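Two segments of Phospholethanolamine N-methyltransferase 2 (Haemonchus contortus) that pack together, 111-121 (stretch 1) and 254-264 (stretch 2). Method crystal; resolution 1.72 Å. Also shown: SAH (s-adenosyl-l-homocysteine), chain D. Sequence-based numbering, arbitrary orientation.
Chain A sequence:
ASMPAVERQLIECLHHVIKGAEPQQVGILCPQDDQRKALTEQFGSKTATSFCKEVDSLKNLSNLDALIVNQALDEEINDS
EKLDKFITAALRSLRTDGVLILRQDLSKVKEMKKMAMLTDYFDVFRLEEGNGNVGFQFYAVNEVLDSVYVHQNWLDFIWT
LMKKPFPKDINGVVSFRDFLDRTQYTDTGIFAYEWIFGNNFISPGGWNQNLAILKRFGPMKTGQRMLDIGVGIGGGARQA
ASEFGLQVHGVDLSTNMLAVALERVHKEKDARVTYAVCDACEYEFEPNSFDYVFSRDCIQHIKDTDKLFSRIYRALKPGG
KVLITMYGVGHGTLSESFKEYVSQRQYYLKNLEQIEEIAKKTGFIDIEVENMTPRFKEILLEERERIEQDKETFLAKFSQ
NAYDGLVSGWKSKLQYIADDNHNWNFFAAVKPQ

Stretch 1 111-121: EMKKMAMLTDY
Stretch 2 254-264: STNMLAVALER

Stretch 1 enters through a type I turn from Glu 111 to Lys 114, closed by Lys 114 N to Glu 111 O (3.2 Å), and is helical from Lys 114 onward; stretch 2 is helical from Thr 255. Most helical residues have phi/psi near -65/-42, with Leu 258 at -72/-27 and Thr 255 at -69/-31, and i to i+4 bonds such as Glu 263 N to Ala 259 O (3.0 Å). Ser 254 OG (chi1 t) caps the second helix, accepting from Met 257 N at 3.1 Å. The helices run roughly antiparallel, at 152°, with axes 9.0 Å apart at closest approach. The register pairs the CA atoms of Ala 116 and Thr 255 (5.2 Å), Lys 113 and Ala 259 (5.9 Å), and Met 112 and Glu 263 (6.3 Å).

The backbones come closest where the small side chain of Ala 116 meets Thr 255. Thr 255 (chi1 p) inserts as a knob among Met 115, Ala 116, Thr 119 and Asp 120, its CB 3.7 Å from Ala 116 CB and its CG2 4.1 Å from Thr 119 CG2. Thr 119 (m) turns its OG1 back to Met 115 O (2.7 Å). Met 115 (t, m, m) bends its thioether so that CE comes to 3.6 Å from Leu 262 (m, t) CD1, an apolar contact.

No direct hydrogen bond joins the stretches; water does the polar bridging. One water donates to Met 112 O (2.9 Å) and Ala 259 O (2.6 Å). Lys 113 (m, m, t, t) carries its aliphatic chain past Ala 259, CD to CB 4.0 Å. Its NZ lies 4.3 Å from Glu 263 OE1, beyond a salt bridge, but a water accepts from NZ (2.5 Å) and donates to OE1 (2.7 Å). Glu 263 (t, t) packs CD 3.5 Å from Met 112 (m, m, m) CG. Another water links Asp 120 OD2 (3.0 Å) with Thr 255 OG1 (2.7 Å).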

# COMPACT_ATOMS: atom_id res chain seq x y z
N GLU A 111 4.51 16.21 -12.08
CA GLU A 111 3.48 16.08 -11.04
C GLU A 111 3.64 14.77 -10.25
O GLU A 111 3.45 13.68 -10.78
CB GLU A 111 2.07 16.16 -11.67
CG GLU A 111 1.73 17.51 -12.31
CD GLU A 111 2.46 17.76 -13.64
OE1 GLU A 111 2.99 16.79 -14.23
OE2 GLU A 111 2.50 18.93 -14.08
N MET A 112 4.00 14.89 -8.98
CA MET A 112 4.30 13.71 -8.18
C MET A 112 3.07 12.89 -7.80
O MET A 112 3.18 11.69 -7.55
CB MET A 112 5.10 14.09 -6.92
CG MET A 112 6.54 14.51 -7.20
SD MET A 112 7.43 13.45 -8.37
CE MET A 112 7.18 11.85 -7.62
N LYS A 113 1.91 13.53 -7.75
CA LYS A 113 0.68 12.82 -7.41
C LYS A 113 0.10 12.09 -8.61
O LYS A 113 -0.98 11.51 -8.51
CB LYS A 113 -0.38 13.77 -6.84
CG LYS A 113 0.06 14.63 -5.68
CD LYS A 113 0.54 13.80 -4.51
CE LYS A 113 0.97 14.70 -3.37
NZ LYS A 113 1.94 14.02 -2.48
N LYS A 114 0.79 12.13 -9.75
CA LYS A 114 0.25 11.55 -10.98
C LYS A 114 -0.17 10.08 -10.83
O LYS A 114 -1.24 9.69 -11.30
CB LYS A 114 1.25 11.67 -12.13
CG LYS A 114 0.61 11.38 -13.48
CD LYS A 114 -0.43 12.45 -13.82
CE LYS A 114 -1.12 12.17 -15.15
NZ LYS A 114 -2.12 13.22 -15.53
N MET A 115 0.66 9.28 -10.18
CA MET A 115 0.30 7.87 -9.99
C MET A 115 -1.02 7.76 -9.24
O MET A 115 -1.89 6.97 -9.60
CB MET A 115 1.42 7.13 -9.24
CG MET A 115 1.14 5.65 -9.01
SD MET A 115 0.13 5.33 -7.54
CE MET A 115 1.30 5.68 -6.23
N ALA A 116 -1.17 8.57 -8.20
CA ALA A 116 -2.38 8.52 -7.38
C ALA A 116 -3.61 8.98 -8.16
O ALA A 116 -4.68 8.38 -8.07
CB ALA A 116 -2.21 9.34 -6.11
N MET A 117 -3.45 10.06 -8.93
CA MET A 117 -4.57 10.59 -9.70
C MET A 117 -5.00 9.64 -10.81
O MET A 117 -6.19 9.50 -11.09
CB MET A 117 -4.20 11.96 -10.30
CG MET A 117 -3.71 12.97 -9.27
SD MET A 117 -3.78 14.67 -9.87
CE MET A 117 -3.58 14.46 -11.64
N LEU A 118 -4.03 8.98 -11.44
CA LEU A 118 -4.35 7.98 -12.46
C LEU A 118 -5.09 6.81 -11.83
O LEU A 118 -6.10 6.33 -12.38
CB LEU A 118 -3.08 7.51 -13.16
CG LEU A 118 -2.54 8.45 -14.23
CD1 LEU A 118 -1.23 7.89 -14.76
CD2 LEU A 118 -3.55 8.59 -15.36
N THR A 119 -4.62 6.36 -10.67
CA THR A 119 -5.26 5.24 -9.99
C THR A 119 -6.71 5.56 -9.67
O THR A 119 -7.61 4.74 -9.90
CB THR A 119 -4.49 4.87 -8.71
OG1 THR A 119 -3.12 4.62 -9.05
CG2 THR A 119 -5.08 3.62 -8.06
N ASP A 120 -6.95 6.76 -9.16
CA ASP A 120 -8.32 7.17 -8.86
C ASP A 120 -9.16 7.25 -10.13
O ASP A 120 -10.32 6.85 -10.14
CB ASP A 120 -8.34 8.52 -8.13
CG ASP A 120 -7.91 8.42 -6.68
OD1 ASP A 120 -7.95 7.30 -6.11
OD2 ASP A 120 -7.54 9.46 -6.09
N TYR A 121 -8.56 7.74 -11.21
CA TYR A 121 -9.27 7.89 -12.47
C TYR A 121 -9.73 6.52 -13.00
O TYR A 121 -10.87 6.37 -13.44
CB TYR A 121 -8.36 8.56 -13.50
CG TYR A 121 -9.10 9.26 -14.61
CD1 TYR A 121 -9.40 10.61 -14.52
CD2 TYR A 121 -9.49 8.58 -15.76
CE1 TYR A 121 -10.07 11.27 -15.53
CE2 TYR A 121 -10.17 9.23 -16.78
CZ TYR A 121 -10.45 10.58 -16.66
OH TYR A 121 -11.12 11.24 -17.66
N SER A 254 -3.20 3.22 0.85
CA SER A 254 -3.46 4.61 0.51
C SER A 254 -2.51 5.16 -0.55
O SER A 254 -1.30 5.21 -0.33
CB SER A 254 -3.38 5.48 1.76
OG SER A 254 -3.36 6.86 1.41
N THR A 255 -3.05 5.58 -1.70
CA THR A 255 -2.23 6.21 -2.73
C THR A 255 -1.73 7.58 -2.29
O THR A 255 -0.66 8.01 -2.71
CB THR A 255 -2.95 6.35 -4.07
OG1 THR A 255 -4.30 6.79 -3.85
CG2 THR A 255 -2.95 5.02 -4.82
N ASN A 256 -2.52 8.28 -1.47
CA ASN A 256 -2.05 9.54 -0.89
C ASN A 256 -0.76 9.37 -0.09
O ASN A 256 0.18 10.16 -0.23
CB ASN A 256 -3.11 10.19 -0.01
CG ASN A 256 -4.21 10.85 -0.79
OD1 ASN A 256 -4.07 11.11 -1.98
ND2 ASN A 256 -5.32 11.15 -0.12
N MET A 257 -0.72 8.33 0.75
CA MET A 257 0.46 8.01 1.55
C MET A 257 1.63 7.61 0.67
O MET A 257 2.74 8.15 0.79
CB MET A 257 0.15 6.84 2.49
CG MET A 257 -0.73 7.18 3.65
SD MET A 257 0.18 8.20 4.82
CE MET A 257 -0.71 7.88 6.31
N LEU A 258 1.40 6.66 -0.23
CA LEU A 258 2.51 6.11 -0.98
C LEU A 258 3.05 7.10 -2.01
O LEU A 258 4.23 7.06 -2.36
CB LEU A 258 2.12 4.77 -1.63
CG LEU A 258 3.31 3.81 -1.62
CD1 LEU A 258 3.60 3.38 -0.20
CD2 LEU A 258 3.08 2.60 -2.51
N ALA A 259 2.20 8.01 -2.49
CA ALA A 259 2.69 9.05 -3.39
C ALA A 259 3.85 9.81 -2.75
O ALA A 259 4.83 10.15 -3.43
CB ALA A 259 1.56 10.02 -3.73
N VAL A 260 3.74 10.06 -1.45
CA VAL A 260 4.77 10.79 -0.70
C VAL A 260 6.01 9.93 -0.51
O VAL A 260 7.14 10.38 -0.73
CB VAL A 260 4.25 11.23 0.67
CG1 VAL A 260 5.34 11.96 1.43
CG2 VAL A 260 3.02 12.11 0.51
N ALA A 261 5.81 8.68 -0.10
CA ALA A 261 6.92 7.76 0.06
C ALA A 261 7.72 7.62 -1.24
O ALA A 261 8.95 7.64 -1.23
CB ALA A 261 6.41 6.39 0.54
N LEU A 262 7.00 7.49 -2.36
CA LEU A 262 7.60 7.27 -3.66
C LEU A 262 8.35 8.50 -4.12
O LEU A 262 9.46 8.38 -4.62
CB LEU A 262 6.54 6.86 -4.68
CG LEU A 262 6.06 5.42 -4.53
CD1 LEU A 262 4.71 5.24 -5.17
CD2 LEU A 262 7.06 4.50 -5.20
N GLU A 263 7.75 9.67 -3.93
CA GLU A 263 8.40 10.92 -4.33
C GLU A 263 9.72 11.05 -3.60
O GLU A 263 10.74 11.44 -4.19
CB GLU A 263 7.51 12.11 -3.96
CG GLU A 263 8.16 13.46 -4.19
CD GLU A 263 7.24 14.62 -3.82
OE1 GLU A 263 6.05 14.37 -3.54
OE2 GLU A 263 7.72 15.77 -3.82
N ARG A 264 9.70 10.71 -2.32
CA ARG A 264 10.87 10.91 -1.48
C ARG A 264 11.99 9.91 -1.75
O ARG A 264 13.16 10.29 -1.78
CB ARG A 264 10.46 10.97 -0.01
CG ARG A 264 9.72 12.26 0.30
CD ARG A 264 9.25 12.34 1.73
NE ARG A 264 8.36 13.48 1.89
CZ ARG A 264 7.83 13.87 3.05
NH1 ARG A 264 8.11 13.21 4.16
NH2 ARG A 264 7.02 14.92 3.08
N SAH D . 3.93 2.61 9.42
CA SAH D . 3.92 4.05 9.07
CB SAH D . 2.45 4.51 8.71
CG SAH D . 1.42 4.51 9.83
SD SAH D . -0.23 5.01 9.25
C SAH D . 4.57 4.87 10.12
O SAH D . 5.11 4.33 11.08
OXT SAH D . 4.77 6.05 9.91
C5' SAH D . -1.15 3.51 8.84
C4' SAH D . -1.08 3.11 7.48
O4' SAH D . -1.67 1.79 7.36
C3' SAH D . -1.92 3.99 6.63
O3' SAH D . -1.09 4.59 5.66
C2' SAH D . -2.90 3.11 5.99
O2' SAH D . -3.18 3.47 4.66
C1' SAH D . -2.25 1.77 6.09
N9 SAH D . -3.22 0.63 5.92
C8 SAH D . -4.35 0.41 6.62
N7 SAH D . -4.88 -0.74 6.21
C5 SAH D . -4.08 -1.28 5.27
C6 SAH D . -4.14 -2.46 4.52
N6 SAH D . -5.18 -3.35 4.65
N1 SAH D . -3.14 -2.70 3.64
C2 SAH D . -2.11 -1.85 3.50
N3 SAH D . -2.02 -0.71 4.21
C4 SAH D . -2.99 -0.40 5.09
O HOH W 1 5.04 10.11 -6.00
O HOH W 2 -0.24 12.60 -1.41
O HOH W 3 3.68 13.27 -4.18
O HOH W 4 -5.43 9.28 -4.03